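Local coordinates for enoyl-CoA hydratase (Mycobacterium thermoresistibile, PDB 3T3W), which probably catalyses the reversible addition of water to the double bond of enoyl-CoA thioesters in lipid metabolism, as a member of the crotonase family, at the interface of chains A and B. Coordinates in Å, arbitrary orientation; residue numbers count along the deposited sequence, not the author numbering. Chains: chain A/B, Enoyl-CoA hydratase.

The interface of chains A and B. Residues chain A 227, 230-232, 234-235; chain B 160, 165, 248, 251.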
ATOM      1  N   GLN A 227       3.143   0.202  23.040  1.00  7.41           N
ATOM      2  CA  GLN A 227       2.110  -0.067  22.062  1.00  7.10           C
ATOM      3  C   GLN A 227       1.490   1.203  21.475  1.00  6.91           C
ATOM      4  O   GLN A 227       1.001   1.199  20.354  1.00  6.62           O
ATOM      5  CB  GLN A 227       1.085  -1.022  22.629  1.00  7.22           C
ATOM      6  CG  GLN A 227       1.584  -2.450  22.912  1.00  7.48           C
ATOM      7  CD  GLN A 227       2.260  -3.109  21.710  1.00  7.73           C
ATOM      8  OE1 GLN A 227       3.388  -2.735  21.355  1.00  7.79           O
ATOM      9  NE2 GLN A 227       1.579  -4.039  21.062  1.00  7.65           N
ATOM     10  N   ARG A 230       3.958   1.842  18.866  1.00  6.98           N
ATOM     11  CA  ARG A 230       3.682   0.877  17.802  1.00  7.21           C
ATOM     12  C   ARG A 230       2.453   1.253  16.956  1.00  7.05           C
ATOM     13  O   ARG A 230       2.494   1.143  15.737  1.00  7.07           O
ATOM     14  CB  ARG A 230       3.446  -0.532  18.357  1.00  8.24           C
ATOM     15  CG  ARG A 230       3.641  -1.543  17.226  1.00  8.98           C
ATOM     16  CD  ARG A 230       3.267  -2.901  17.651  1.00 10.95           C
ATOM     17  NE  ARG A 230       3.404  -3.838  16.540  1.00 11.27           N
ATOM     18  CZ  ARG A 230       4.510  -4.502  16.230  1.00 13.18           C
ATOM     19  NH1 ARG A 230       5.657  -4.333  16.976  1.00 15.08           N
ATOM     20  NH2 ARG A 230       4.456  -5.388  15.212  1.00 12.55           N
ATOM     21  N   ALA A 231       1.402   1.726  17.608  1.00  6.70           N
ATOM     22  CA  ALA A 231       0.156   2.139  16.912  1.00  6.64           C
ATOM     23  C   ALA A 231       0.474   3.188  15.832  1.00  6.34           C
ATOM     24  O   ALA A 231       0.074   3.068  14.657  1.00  5.99           O
ATOM     25  CB  ALA A 231      -0.871   2.665  17.927  1.00  6.62           C
ATOM     26  N   VAL A 232       1.281   4.167  16.205  1.00  6.09           N
ATOM     27  CA  VAL A 232       1.656   5.217  15.266  1.00  6.03           C
ATOM     28  C   VAL A 232       2.678   4.743  14.240  1.00  6.18           C
ATOM     29  O   VAL A 232       2.485   4.947  13.020  1.00  6.31           O
ATOM     30  CB  VAL A 232       2.139   6.453  16.017  1.00  6.12           C
ATOM     31  CG1 VAL A 232       2.640   7.521  15.045  1.00  6.02           C
ATOM     32  CG2 VAL A 232       1.009   7.012  16.919  1.00  6.16           C
ATOM     33  N   GLN A 234       3.372   1.684  13.191  1.00  6.39           N
ATOM     34  CA  GLN A 234       2.786   0.692  12.302  1.00  6.51           C
ATOM     35  C   GLN A 234       1.811   1.361  11.307  1.00  6.12           C
ATOM     36  O   GLN A 234       1.725   0.971  10.141  1.00  5.59           O
ATOM     37  CB  GLN A 234       2.156  -0.429  13.106  1.00  6.85           C
ATOM     38  CG  GLN A 234       1.369  -1.482  12.337  1.00  7.37           C
ATOM     39  CD  GLN A 234       2.179  -2.269  11.337  1.00  7.48           C
ATOM     40  OE1 GLN A 234       3.413  -2.161  11.285  1.00  7.91           O
ATOM     41  NE2 GLN A 234       1.489  -3.045  10.515  1.00  8.13           N
ATOM     42  N   THR A 235       1.065   2.364  11.769  1.00  5.87           N
ATOM     43  CA  THR A 235       0.276   3.132  10.810  1.00  6.05           C
ATOM     44  C   THR A 235       1.170   3.713   9.696  1.00  6.22           C
ATOM     45  O   THR A 235       0.832   3.625   8.517  1.00  6.40           O
ATOM     46  CB  THR A 235      -0.510   4.244  11.493  1.00  6.27           C
ATOM     47  OG1 THR A 235      -1.489   3.624  12.349  1.00  6.62           O
ATOM     48  CG2 THR A 235      -1.206   5.116  10.459  1.00  6.21           C
TER
ATOM     49  N   GLY B 160      -2.669   1.233  24.300  1.00  9.62           N
ATOM     50  CA  GLY B 160      -2.015   2.094  23.305  1.00  9.29           C
ATOM     51  C   GLY B 160      -2.988   2.879  22.416  1.00  9.18           C
ATOM     52  O   GLY B 160      -2.986   2.713  21.196  1.00  9.57           O
ATOM     53  N   HIS B 165      -7.887   3.849  15.428  1.00  6.75           N
ATOM     54  CA  HIS B 165      -6.710   4.716  15.451  1.00  6.72           C
ATOM     55  C   HIS B 165      -6.753   5.774  14.341  1.00  6.47           C
ATOM     56  O   HIS B 165      -6.061   5.669  13.314  1.00  6.32           O
ATOM     57  CB  HIS B 165      -5.444   3.910  15.345  1.00  6.96           C
ATOM     58  CG  HIS B 165      -4.205   4.745  15.593  1.00  6.80           C
ATOM     59  ND1 HIS B 165      -3.718   4.953  16.834  1.00  7.30           N
ATOM     60  CD2 HIS B 165      -3.398   5.468  14.728  1.00  7.01           C
ATOM     61  CE1 HIS B 165      -2.614   5.750  16.763  1.00  7.32           C
ATOM     62  NE2 HIS B 165      -2.444   6.103  15.488  1.00  6.99           N
ATOM     63  N   VAL B 248      -4.052  -1.543  13.947  1.00  6.53           N
ATOM     64  CA  VAL B 248      -4.019  -0.947  15.273  1.00  6.30           C
ATOM     65  C   VAL B 248      -5.063  -1.552  16.198  1.00  6.45           C
ATOM     66  O   VAL B 248      -4.811  -1.631  17.413  1.00  6.52           O
ATOM     67  CB  VAL B 248      -4.029   0.581  15.247  1.00  6.11           C
ATOM     68  CG1 VAL B 248      -3.858   1.171  16.668  1.00  5.91           C
ATOM     69  CG2 VAL B 248      -2.931   1.090  14.318  1.00  5.94           C
ATOM     70  N   ILE B 251      -3.217  -4.139  17.949  1.00  7.83           N
ATOM     71  CA  ILE B 251      -2.277  -3.522  18.913  1.00  7.72           C
ATOM     72  C   ILE B 251      -3.020  -3.134  20.202  1.00  7.38           C
ATOM     73  O   ILE B 251      -2.547  -3.380  21.332  1.00  7.54           O
ATOM     74  CB  ILE B 251      -1.563  -2.312  18.265  1.00  7.44           C
ATOM     75  CG1 ILE B 251      -0.708  -2.803  17.096  1.00  7.82           C
ATOM     76  CG2 ILE B 251      -0.748  -1.537  19.306  1.00  7.89           C
ATOM     77  CD1 ILE B 251      -0.145  -1.668  16.188  1.00  7.26           C
TER
HETATM   78  O   HOH W   1      -4.392   3.876  11.745  1.00  5.99           O
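Helix 222-238 of chain A runs roughly antiparallel to helix 241-263 of chain B, the backbones coming close at A:Ala231, whose CA is 5.5 Å from B:Val248 CA, with loop residues B:Gly160 and B:His165 lining one side. This helix-helix contact joins two crotonase-family subunits of the deposited six-chain assembly, which may or may not be the biological form. The methyl CB of A:Ala231 points into chain B, 3.6 Å from B:Val248 CG1 and also against the ring carbon CE1 of B:His165. B:Ile251 buries 67 Å² against A:Gln227, A:Arg230, A:Ala231 and A:Gln234. With CG1 anti to the carbonyl carbon (chi1 -64°), CG2 is anti to the backbone N and directed at A:Gln227, meeting the backbone carbonyl A:Gln227 O at 3.4 Å and touching A:Gln227 CB. B:Ile251 CD1 is directed toward A:Ala231 CA and lies 3.9 Å from A:Arg230 CD; A:Gln234 CB borders the same methyl. Further along the helix, A:Thr235 OG1 faces B:Val248 CG2 and B:His165 CD2. The imidazole crosses A:Val232 at about a right angle, meeting its CG2 through CE1 and NE2, while A:Ala231 O lies 4.0 Å above one face of the B:His165 ring, offset toward its rim. No direct polar bond crosses this patch. A:Thr235 OG1 instead donates a hydrogen bond to A:Ala231 O within its own helix (2.8 Å), the donor tilted 22° from the carbonyl plane, and a water 3.0 Å from A:Thr235 OG1 and 2.9 Å from B:His165 O links the two.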